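Local coordinates for uncharacterized protein (Bacteroides vulgatus, PDB 4QB7) that probably forms part of the tip of a fimbrium, a filamentous surface appendage that mediates cell adhesion and biofilm formation, at residues A[12-17]-A[76-81]. Residues are numbered along the deposited sequence; the frame is centred on the assembly and turned at random.
Sequences RTIGLD and WGYTNL. With SO4 (sulfate ion), chain O.
Y78 reaches across to the 12-17 backbone, its OH donating to the carbonyl O of I14 at 3.0 Å. The C=O...OH angle of 123°, with OH in the carbonyl plane, places the hydroxyl on a lone pair; I14 O in turn lies in the ring plane, at its edge. The side chains of L16 and Y78 cross obliquely, CD1 of L16 lying 3.7 Å from CD1 of Y78, while CB of L16 meets W76 CB at 3.8 Å. One face of the Y78 ring carries a sulfate, probably from the crystallisation liquor: its O4 stands over that face, offset toward the rim, and accepts a nearly straight bond from Y78 N (3.2 Å, 166°). An alanine in place of Y78 would probably leave I14 O without this donor and open a gap beside L16 CD1.

Beside these side chains, strands 15-18 and 75-77 are joined through water. One water accepts from L16 N and donates to W76 O and sulfate O2; another accepts from W76 N and donates to L16 O (2.6 Å). Strand 75-77 is antiparallel to 64-72. The chemistry implies that between 12-17, part of a predicted propeptide, and 76-81 the link is one direct hydrogen bond, water bridges and modest apolar contact, while the direct backbone pairing of strand 15-18 is with strand 159-178, in parallel.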
loop_
_atom_site.group_PDB
_atom_site.type_symbol
_atom_site.label_atom_id
_atom_site.label_comp_id
_atom_site.label_asym_id
_atom_site.label_seq_id
_atom_site.Cartn_x
_atom_site.Cartn_y
_atom_site.Cartn_z
ATOM N N ARG A 12 -12.126 25.790 -24.440
ATOM C CA ARG A 12 -12.907 25.613 -23.221
ATOM C C ARG A 12 -12.951 24.139 -22.733
ATOM O O ARG A 12 -13.377 23.910 -21.607
ATOM C CB ARG A 12 -14.330 26.171 -23.430
ATOM C CG ARG A 12 -14.874 26.976 -22.239
ATOM C CD ARG A 12 -16.065 27.877 -22.553
ATOM N NE ARG A 12 -17.101 27.247 -23.382
ATOM C CZ ARG A 12 -18.172 26.601 -22.917
ATOM N NH1 ARG A 12 -18.363 26.469 -21.607
ATOM N NH2 ARG A 12 -19.051 26.072 -23.759
ATOM N N THR A 13 -12.489 23.154 -23.523
ATOM C CA THR A 13 -12.528 21.765 -23.037
ATOM C C THR A 13 -11.392 21.515 -21.988
ATOM O O THR A 13 -10.292 22.097 -22.043
ATOM C CB THR A 13 -12.561 20.716 -24.178
ATOM O OG1 THR A 13 -12.608 19.400 -23.605
ATOM C CG2 THR A 13 -11.393 20.846 -25.156
ATOM N N ILE A 14 -11.736 20.682 -21.001
ATOM C CA ILE A 14 -10.906 20.354 -19.857
ATOM C C ILE A 14 -9.948 19.259 -20.252
ATOM O O ILE A 14 -10.370 18.185 -20.677
ATOM C CB ILE A 14 -11.789 19.987 -18.627
ATOM C CG1 ILE A 14 -12.670 21.198 -18.248
ATOM C CG2 ILE A 14 -10.933 19.503 -17.429
ATOM C CD1 ILE A 14 -13.791 20.933 -17.428
ATOM N N GLY A 15 -8.666 19.574 -20.154
ATOM C CA GLY A 15 -7.593 18.650 -20.459
ATOM C C GLY A 15 -7.150 17.945 -19.201
ATOM O O GLY A 15 -7.327 18.474 -18.089
ATOM N N LEU A 16 -6.604 16.722 -19.369
ATOM C CA LEU A 16 -6.115 15.938 -18.243
ATOM C C LEU A 16 -4.665 15.631 -18.416
ATOM O O LEU A 16 -4.219 15.347 -19.520
ATOM C CB LEU A 16 -6.877 14.605 -18.038
ATOM C CG LEU A 16 -8.390 14.607 -17.970
ATOM C CD1 LEU A 16 -8.890 13.209 -17.774
ATOM C CD2 LEU A 16 -8.897 15.512 -16.871
ATOM N N ASP A 17 -3.949 15.588 -17.305
ATOM C CA ASP A 17 -2.552 15.207 -17.248
ATOM C C ASP A 17 -2.288 14.576 -15.906
ATOM O O ASP A 17 -2.943 14.913 -14.931
ATOM C CB ASP A 17 -1.637 16.422 -17.491
ATOM C CG ASP A 17 -0.156 16.093 -17.541
ATOM O OD1 ASP A 17 0.200 15.003 -18.084
ATOM O OD2 ASP A 17 0.651 16.930 -17.067
ATOM N N TRP A 76 -4.627 11.450 -22.010
ATOM C CA TRP A 76 -5.649 11.054 -21.030
ATOM C C TRP A 76 -6.990 11.621 -21.464
ATOM O O TRP A 76 -7.064 12.785 -21.848
ATOM C CB TRP A 76 -5.333 11.555 -19.613
ATOM C CG TRP A 76 -4.158 10.922 -18.966
ATOM C CD1 TRP A 76 -2.894 11.426 -18.878
ATOM C CD2 TRP A 76 -4.152 9.688 -18.248
ATOM N NE1 TRP A 76 -2.089 10.561 -18.179
ATOM C CE2 TRP A 76 -2.824 9.460 -17.820
ATOM C CE3 TRP A 76 -5.128 8.702 -17.992
ATOM C CZ2 TRP A 76 -2.461 8.323 -17.091
ATOM C CZ3 TRP A 76 -4.759 7.567 -17.284
ATOM C CH2 TRP A 76 -3.441 7.384 -16.847
ATOM N N GLY A 77 -8.027 10.800 -21.406
ATOM C CA GLY A 77 -9.372 11.189 -21.789
ATOM C C GLY A 77 -10.454 10.633 -20.895
ATOM O O GLY A 77 -10.209 9.784 -20.030
ATOM N N TYR A 78 -11.654 11.151 -21.092
ATOM C CA TYR A 78 -12.890 10.786 -20.408
ATOM C C TYR A 78 -13.984 10.830 -21.477
ATOM O O TYR A 78 -13.814 11.531 -22.482
ATOM C CB TYR A 78 -13.158 11.709 -19.194
ATOM C CG TYR A 78 -13.180 13.192 -19.514
ATOM C CD1 TYR A 78 -12.003 13.930 -19.576
ATOM C CD2 TYR A 78 -14.380 13.867 -19.705
ATOM C CE1 TYR A 78 -12.017 15.295 -19.866
ATOM C CE2 TYR A 78 -14.409 15.236 -19.980
ATOM C CZ TYR A 78 -13.222 15.946 -20.069
ATOM O OH TYR A 78 -13.226 17.292 -20.358
ATOM N N THR A 79 -15.057 10.039 -21.312
ATOM C CA THR A 79 -16.152 9.925 -22.288
ATOM C C THR A 79 -17.160 11.098 -22.190
ATOM O O THR A 79 -17.445 11.731 -23.217
ATOM C CB THR A 79 -16.857 8.565 -22.164
ATOM O OG1 THR A 79 -17.421 8.441 -20.856
ATOM C CG2 THR A 79 -15.917 7.388 -22.429
ATOM N N ASN A 80 -17.692 11.392 -20.981
ATOM C CA ASN A 80 -18.675 12.474 -20.797
ATOM C C ASN A 80 -17.982 13.828 -20.832
ATOM O O ASN A 80 -17.487 14.273 -19.799
ATOM C CB ASN A 80 -19.465 12.302 -19.483
ATOM C CG ASN A 80 -20.310 11.059 -19.441
ATOM O OD1 ASN A 80 -19.937 10.054 -18.828
ATOM N ND2 ASN A 80 -21.458 11.096 -20.110
ATOM N N LEU A 81 -17.945 14.480 -22.005
ATOM C CA LEU A 81 -17.268 15.769 -22.168
ATOM C C LEU A 81 -17.867 16.913 -21.347
ATOM O O LEU A 81 -19.081 17.040 -21.174
ATOM C CB LEU A 81 -17.133 16.204 -23.625
ATOM C CG LEU A 81 -15.730 16.743 -23.950
ATOM C CD1 LEU A 81 -14.655 15.611 -23.920
ATOM C CD2 LEU A 81 -15.728 17.502 -25.260
HETATM S S SO4 O . -10.811 14.555 -23.407
HETATM O O1 SO4 O . -10.175 13.766 -24.467
HETATM O O2 SO4 O . -9.854 14.866 -22.327
HETATM O O3 SO4 O . -11.283 15.826 -23.964
HETATM O O4 SO4 O . -11.940 13.775 -22.903
HETATM O O HOH W 1 -6.743 15.530 -22.042
HETATM O O HOH W 2 -3.527 13.917 -21.609
#